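Local coordinates for putative (Helicobacter pylori J99, PDB 4R7K), which is of unknown function but belongs to the SRPBCC family, whose helix-grip fold commonly encloses a pocket for hydrophobic ligands, at residues Q62-R65 with H69-K72; V109-L114 with R120-G125. All blocks are in the same frame, centred on the assembly; numbering follows the deposited sequence.

Interaction 1 (Q62-R65 with H69-K72); sequences QHLR and HWEK
His63 and His69 meet as a T-shaped (edge-to-face) pair where helix 57-65 gives way, after a short turn, to helix 70-73. The edge of the His63 ring points at the face of His69. His63 CD2 sits 3.5 Å above the plane of the His69 ring, over its centre. The His63 and His69 ring centroids are 4.6 Å apart, with planes at 66°. In His69, CG is anti to the carbonyl carbon (chi1 -62°), which turns one face of the ring to His63 CD2. Both rings are also tied at ND1: His63 ND1 hydrogen-bonds Ser190 OG, and His69 ND1 hydrogen-bonds Tyr189 OH. These bonds probably fix the rotation of the two imidazoles.

The buried side of the contact is built on Trp70. Its indole NE1 donates a hydrogen bond to Leu64 O at 2.9 Å, with an N-H...O angle of 150°. The oxygen lies close to the indole plane, while the donor is tilted from the carbonyl plane. Trp70 CD1 also passes His63 O at 3.6 Å. The indole edge therefore faces two successive carbonyls at the end of helix 57-65, and hydrogen-bonds the second of them. His63 O is hydrogen-bonded by Tyr73 OH.

The other side is looser and wetter. Gln62 and His69 are partly exposed, and Gln62 NE2 stays 4.4 Å from His69 NE2. A water joins them. Gln62 NE2 donates to the water at 2.9 Å. The water O lies 3.0 Å from His69 NE2, in plane at the ring edge. Gln62 OE1 turns instead to Lys59.

Helix 174-190 packs against the histidines, with Leu186 touching His63. Trp70 meets Trp182 of this helix edge-to-face, while Leu64 rests on Trp141 and Val143 of strand 136-146.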
loop_
_atom_site.group_PDB
_atom_site.type_symbol
_atom_site.label_atom_id
_atom_site.label_comp_id
_atom_site.label_asym_id
_atom_site.label_seq_id
_atom_site.Cartn_x
_atom_site.Cartn_y
_atom_site.Cartn_z
ATOM N N GLN A 62 27.138 6.093 -3.451
ATOM C CA GLN A 62 27.317 7.263 -2.661
ATOM C C GLN A 62 26.072 7.607 -1.891
ATOM O O GLN A 62 26.144 7.928 -0.706
ATOM C CB GLN A 62 27.663 8.416 -3.578
ATOM C CG GLN A 62 27.838 9.700 -2.836
ATOM C CD GLN A 62 28.052 10.854 -3.758
ATOM O OE1 GLN A 62 27.993 10.712 -4.990
ATOM N NE2 GLN A 62 28.284 12.019 -3.175
ATOM N N HIS A 63 24.921 7.549 -2.551
ATOM C CA HIS A 63 23.678 7.943 -1.885
ATOM C C HIS A 63 23.126 6.913 -0.922
ATOM O O HIS A 63 22.261 7.236 -0.096
ATOM C CB HIS A 63 22.612 8.356 -2.877
ATOM C CG HIS A 63 22.949 9.591 -3.634
ATOM N ND1 HIS A 63 22.580 9.782 -4.943
ATOM C CD2 HIS A 63 23.626 10.703 -3.264
ATOM C CE1 HIS A 63 23.010 10.960 -5.351
ATOM N NE2 HIS A 63 23.659 11.534 -4.353
ATOM N N LEU A 64 23.623 5.695 -1.017
ATOM C CA LEU A 64 23.251 4.650 -0.067
ATOM C C LEU A 64 24.219 4.675 1.112
ATOM O O LEU A 64 23.783 4.651 2.261
ATOM C CB LEU A 64 23.289 3.271 -0.718
ATOM C CG LEU A 64 23.076 2.119 0.252
ATOM C CD1 LEU A 64 21.707 2.232 0.907
ATOM C CD2 LEU A 64 23.194 0.794 -0.475
ATOM N N ARG A 65 25.523 4.680 0.833
ATOM C CA ARG A 65 26.537 4.740 1.899
ATOM C C ARG A 65 26.544 6.035 2.723
ATOM O O ARG A 65 26.853 6.014 3.920
ATOM C CB ARG A 65 27.951 4.615 1.330
ATOM C CG ARG A 65 28.341 3.262 0.802
ATOM C CD ARG A 65 29.830 3.344 0.449
ATOM N NE ARG A 65 30.668 3.455 1.656
ATOM C CZ ARG A 65 31.978 3.713 1.665
ATOM N NH1 ARG A 65 32.638 3.953 0.530
ATOM N NH2 ARG A 65 32.628 3.744 2.828
ATOM N N HIS A 69 22.116 11.492 3.056
ATOM C CA HIS A 69 21.168 11.632 1.930
ATOM C C HIS A 69 19.811 10.967 2.144
ATOM O O HIS A 69 18.829 11.339 1.502
ATOM C CB HIS A 69 21.768 11.040 0.665
ATOM C CG HIS A 69 23.019 11.720 0.217
ATOM N ND1 HIS A 69 23.015 12.937 -0.424
ATOM C CD2 HIS A 69 24.316 11.348 0.313
ATOM C CE1 HIS A 69 24.260 13.300 -0.678
ATOM N NE2 HIS A 69 25.065 12.339 -0.258
ATOM N N TRP A 70 19.771 9.971 3.022
ATOM C CA TRP A 70 18.565 9.154 3.245
ATOM C C TRP A 70 17.313 9.988 3.482
ATOM O O TRP A 70 16.270 9.789 2.837
ATOM C CB TRP A 70 18.787 8.223 4.442
ATOM C CG TRP A 70 19.774 7.125 4.207
ATOM C CD1 TRP A 70 20.618 6.974 3.134
ATOM C CD2 TRP A 70 20.142 6.103 5.143
ATOM N NE1 TRP A 70 21.424 5.880 3.315
ATOM C CE2 TRP A 70 21.161 5.333 4.542
ATOM C CE3 TRP A 70 19.689 5.751 6.422
ATOM C CZ2 TRP A 70 21.723 4.238 5.164
ATOM C CZ3 TRP A 70 20.252 4.676 7.039
ATOM C CH2 TRP A 70 21.264 3.917 6.405
ATOM N N GLU A 71 17.419 10.926 4.393
ATOM C CA GLU A 71 16.279 11.771 4.756
ATOM C C GLU A 71 15.772 12.596 3.580
ATOM O O GLU A 71 14.596 12.965 3.509
ATOM C CB GLU A 71 16.659 12.682 5.936
ATOM C CG GLU A 71 15.458 13.385 6.522
ATOM C CD GLU A 71 15.780 14.217 7.739
ATOM O OE1 GLU A 71 14.821 14.581 8.445
ATOM O OE2 GLU A 71 16.973 14.500 7.994
ATOM N N LYS A 72 16.660 12.871 2.643
ATOM C CA LYS A 72 16.321 13.707 1.515
ATOM C C LYS A 72 15.560 12.959 0.436
ATOM O O LYS A 72 14.828 13.573 -0.320
ATOM C CB LYS A 72 17.603 14.332 0.978
ATOM C CG LYS A 72 18.338 15.097 2.078
ATOM C CD LYS A 72 19.666 15.648 1.625
ATOM C CE LYS A 72 20.109 16.745 2.579
ATOM N NZ LYS A 72 21.459 17.233 2.226
HETATM O O HOH W 1 28.111 12.464 -0.280
#

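Interaction 2 (V109-L114 with R120-G125); sequences VEEFEL and RLAWRG
A classic beta bulge interrupts the antiparallel hairpin of strands 103-114 and 118-126, where Glu110 and Glu111 both face Ala122. Ala122 O accepts from Glu110 N at 2.8 Å and from Glu111 N at 3.2 Å. Both donors come from the same face of the carbonyl plane. Glu111 O takes Ala122 N in return. Beyond the bulge the pairing is regular: in the hydrogen-bonded pair, Glu113 N to Arg120 O and Arg120 N to Glu113 O are both 2.9 Å.

The two faces of the hairpin differ: helix 57-65 and other parts of the chain pack on the apolar one. Val109, Phe112, Leu121 and Trp123 line this face. Leu121 CD1 is the shared point. Val109 CG1 lies 3.9 Å from Leu121 CD1. Phe112 CD1, at the ring edge, lies 4.0 Å from Leu121 CD1.

Charges occupy the other face and the bulge. Arg124 NE forms a salt bridge to Glu110 OE2 at 3.1 Å. The oxygen is near the guanidinium plane, but NE approaches from above the carboxylate plane. The bend at chi3 of Arg124 (56°) turns NE back to this oxygen. A water also links Glu110 OE2 to Arg124 NH1, and Arg124 NH2 pairs with Glu136. Glu111 OE2 reaches Arg120 NH1 through another water. Arg120 NH1 also hydrogen-bonds Ala30 O, and Glu113 OE2 forms a salt bridge with Arg32.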
loop_
_atom_site.group_PDB
_atom_site.type_symbol
_atom_site.label_atom_id
_atom_site.label_comp_id
_atom_site.label_asym_id
_atom_site.label_seq_id
_atom_site.Cartn_x
_atom_site.Cartn_y
_atom_site.Cartn_z
ATOM N N VAL A 109 27.239 -1.677 11.111
ATOM C CA VAL A 109 27.572 -2.290 9.831
ATOM C C VAL A 109 28.368 -3.559 10.090
ATOM O O VAL A 109 29.328 -3.541 10.857
ATOM C CB VAL A 109 28.356 -1.333 8.917
ATOM C CG1 VAL A 109 28.658 -1.976 7.574
ATOM C CG2 VAL A 109 27.548 -0.079 8.704
ATOM N N GLU A 110 27.907 -4.667 9.499
ATOM C CA GLU A 110 28.540 -5.968 9.644
ATOM C C GLU A 110 29.176 -6.479 8.337
ATOM O O GLU A 110 29.914 -7.469 8.330
ATOM C CB GLU A 110 27.546 -6.994 10.234
ATOM C CG GLU A 110 27.191 -6.714 11.710
ATOM C CD GLU A 110 26.621 -7.902 12.462
ATOM O OE1 GLU A 110 26.167 -8.890 11.837
ATOM O OE2 GLU A 110 26.636 -7.870 13.703
ATOM N N GLU A 111 28.904 -5.798 7.235
ATOM C CA GLU A 111 29.461 -6.198 5.950
ATOM C C GLU A 111 29.648 -5.003 5.085
ATOM O O GLU A 111 28.722 -4.212 4.905
ATOM C CB GLU A 111 28.538 -7.181 5.214
ATOM C CG GLU A 111 29.049 -7.562 3.833
ATOM C CD GLU A 111 28.010 -8.289 3.014
ATOM O OE1 GLU A 111 26.876 -7.744 2.961
ATOM O OE2 GLU A 111 28.339 -9.356 2.412
ATOM N N PHE A 112 30.848 -4.861 4.543
ATOM C CA PHE A 112 31.126 -3.786 3.617
ATOM C C PHE A 112 32.218 -4.224 2.647
ATOM O O PHE A 112 33.385 -4.416 3.038
ATOM C CB PHE A 112 31.565 -2.491 4.316
ATOM C CG PHE A 112 31.929 -1.414 3.339
ATOM C CD1 PHE A 112 30.944 -0.704 2.701
ATOM C CD2 PHE A 112 33.245 -1.171 3.011
ATOM C CE1 PHE A 112 31.251 0.240 1.756
ATOM C CE2 PHE A 112 33.566 -0.213 2.068
ATOM C CZ PHE A 112 32.563 0.480 1.431
ATOM N N GLU A 113 31.848 -4.391 1.392
ATOM C CA GLU A 113 32.791 -4.773 0.362
ATOM C C GLU A 113 32.414 -4.015 -0.900
ATOM O O GLU A 113 31.356 -4.251 -1.495
ATOM C CB GLU A 113 32.742 -6.273 0.129
ATOM C CG GLU A 113 33.789 -6.744 -0.873
ATOM C CD GLU A 113 33.880 -8.265 -0.983
ATOM O OE1 GLU A 113 34.983 -8.777 -1.296
ATOM O OE2 GLU A 113 32.867 -8.950 -0.739
ATOM N N LEU A 114 33.266 -3.077 -1.298
ATOM C CA LEU A 114 32.999 -2.249 -2.460
ATOM C C LEU A 114 34.044 -2.503 -3.517
ATOM O O LEU A 114 35.226 -2.277 -3.284
ATOM C CB LEU A 114 32.998 -0.771 -2.070
ATOM C CG LEU A 114 32.842 0.245 -3.221
ATOM C CD1 LEU A 114 31.541 0.042 -3.996
ATOM C CD2 LEU A 114 32.932 1.673 -2.690
ATOM N N ARG A 120 28.484 -4.717 -1.625
ATOM C CA ARG A 120 27.781 -5.497 -0.629
ATOM C C ARG A 120 27.858 -4.736 0.684
ATOM O O ARG A 120 28.950 -4.439 1.203
ATOM C CB ARG A 120 28.398 -6.868 -0.490
ATOM C CG ARG A 120 28.155 -7.745 -1.714
ATOM C CD ARG A 120 29.074 -8.973 -1.658
ATOM N NE ARG A 120 28.877 -9.876 -2.787
ATOM C CZ ARG A 120 27.929 -10.797 -2.834
ATOM N NH1 ARG A 120 27.054 -10.906 -1.850
ATOM N NH2 ARG A 120 27.827 -11.578 -3.880
ATOM N N LEU A 121 26.701 -4.425 1.237
ATOM C CA LEU A 121 26.639 -3.641 2.456
ATOM C C LEU A 121 25.523 -4.187 3.332
ATOM O O LEU A 121 24.455 -4.503 2.843
ATOM C CB LEU A 121 26.333 -2.177 2.119
ATOM C CG LEU A 121 25.980 -1.244 3.297
ATOM C CD1 LEU A 121 27.234 -1.001 4.106
ATOM C CD2 LEU A 121 25.475 0.082 2.744
ATOM N N ALA A 122 25.803 -4.388 4.614
ATOM C CA ALA A 122 24.755 -4.843 5.517
ATOM C C ALA A 122 24.983 -4.339 6.925
ATOM O O ALA A 122 26.130 -4.150 7.344
ATOM C CB ALA A 122 24.663 -6.370 5.519
ATOM N N TRP A 123 23.887 -4.098 7.638
ATOM C CA TRP A 123 23.936 -3.742 9.043
ATOM C C TRP A 123 22.949 -4.549 9.867
ATOM O O TRP A 123 21.858 -4.970 9.372
ATOM C CB TRP A 123 23.673 -2.268 9.264
ATOM C CG TRP A 123 22.326 -1.746 8.819
ATOM C CD1 TRP A 123 21.143 -1.850 9.488
ATOM C CD2 TRP A 123 22.061 -0.962 7.657
ATOM N NE1 TRP A 123 20.159 -1.229 8.795
ATOM C CE2 TRP A 123 20.698 -0.648 7.673
ATOM C CE3 TRP A 123 22.856 -0.500 6.598
ATOM C CZ2 TRP A 123 20.077 0.065 6.638
ATOM C CZ3 TRP A 123 22.248 0.228 5.582
ATOM C CH2 TRP A 123 20.878 0.521 5.619
ATOM N N ARG A 124 23.334 -4.768 11.123
ATOM C CA ARG A 124 22.472 -5.372 12.106
ATOM C C ARG A 124 21.817 -4.194 12.791
ATOM O O ARG A 124 22.468 -3.176 13.068
ATOM C CB ARG A 124 23.253 -6.244 13.082
ATOM C CG ARG A 124 22.367 -7.005 14.077
ATOM C CD ARG A 124 23.171 -7.994 14.905
ATOM N NE ARG A 124 24.267 -7.334 15.600
ATOM C CZ ARG A 124 24.193 -6.803 16.821
ATOM N NH1 ARG A 124 25.259 -6.212 17.347
ATOM N NH2 ARG A 124 23.064 -6.845 17.513
ATOM N N GLY A 125 20.531 -4.292 13.044
ATOM C CA GLY A 125 19.790 -3.224 13.696
ATOM C C GLY A 125 18.987 -3.794 14.836
ATOM O O GLY A 125 18.640 -4.965 14.813
HETATM O O HOH W 2 27.263 -5.710 15.444
HETATM O O HOH W 3 26.410 -9.973 0.769
#

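How the interactions relate
Interaction 1 comes first along the chain and closes before interaction 2 opens. Their centres lie about 15 Å apart, yet they touch. The strands of 109-114 and 120-125 are neighbours in the antiparallel sheet. Segments 62-65 and 69-72, on helices 57-65 and 70-73, pack on its apolar face. Trp70 CH2 meets Trp123 CH2 at 3.5 Å, and Leu64 CD2 lies 4.0 Å from Leu121 CD2. Near the other end of the hairpin segment, Arg65 lies against Phe112 and Leu114. Together these contacts join the short helices to the sheet. This layout is consistent with the SRPBCC fold, in which sheet and helices share an apolar interior.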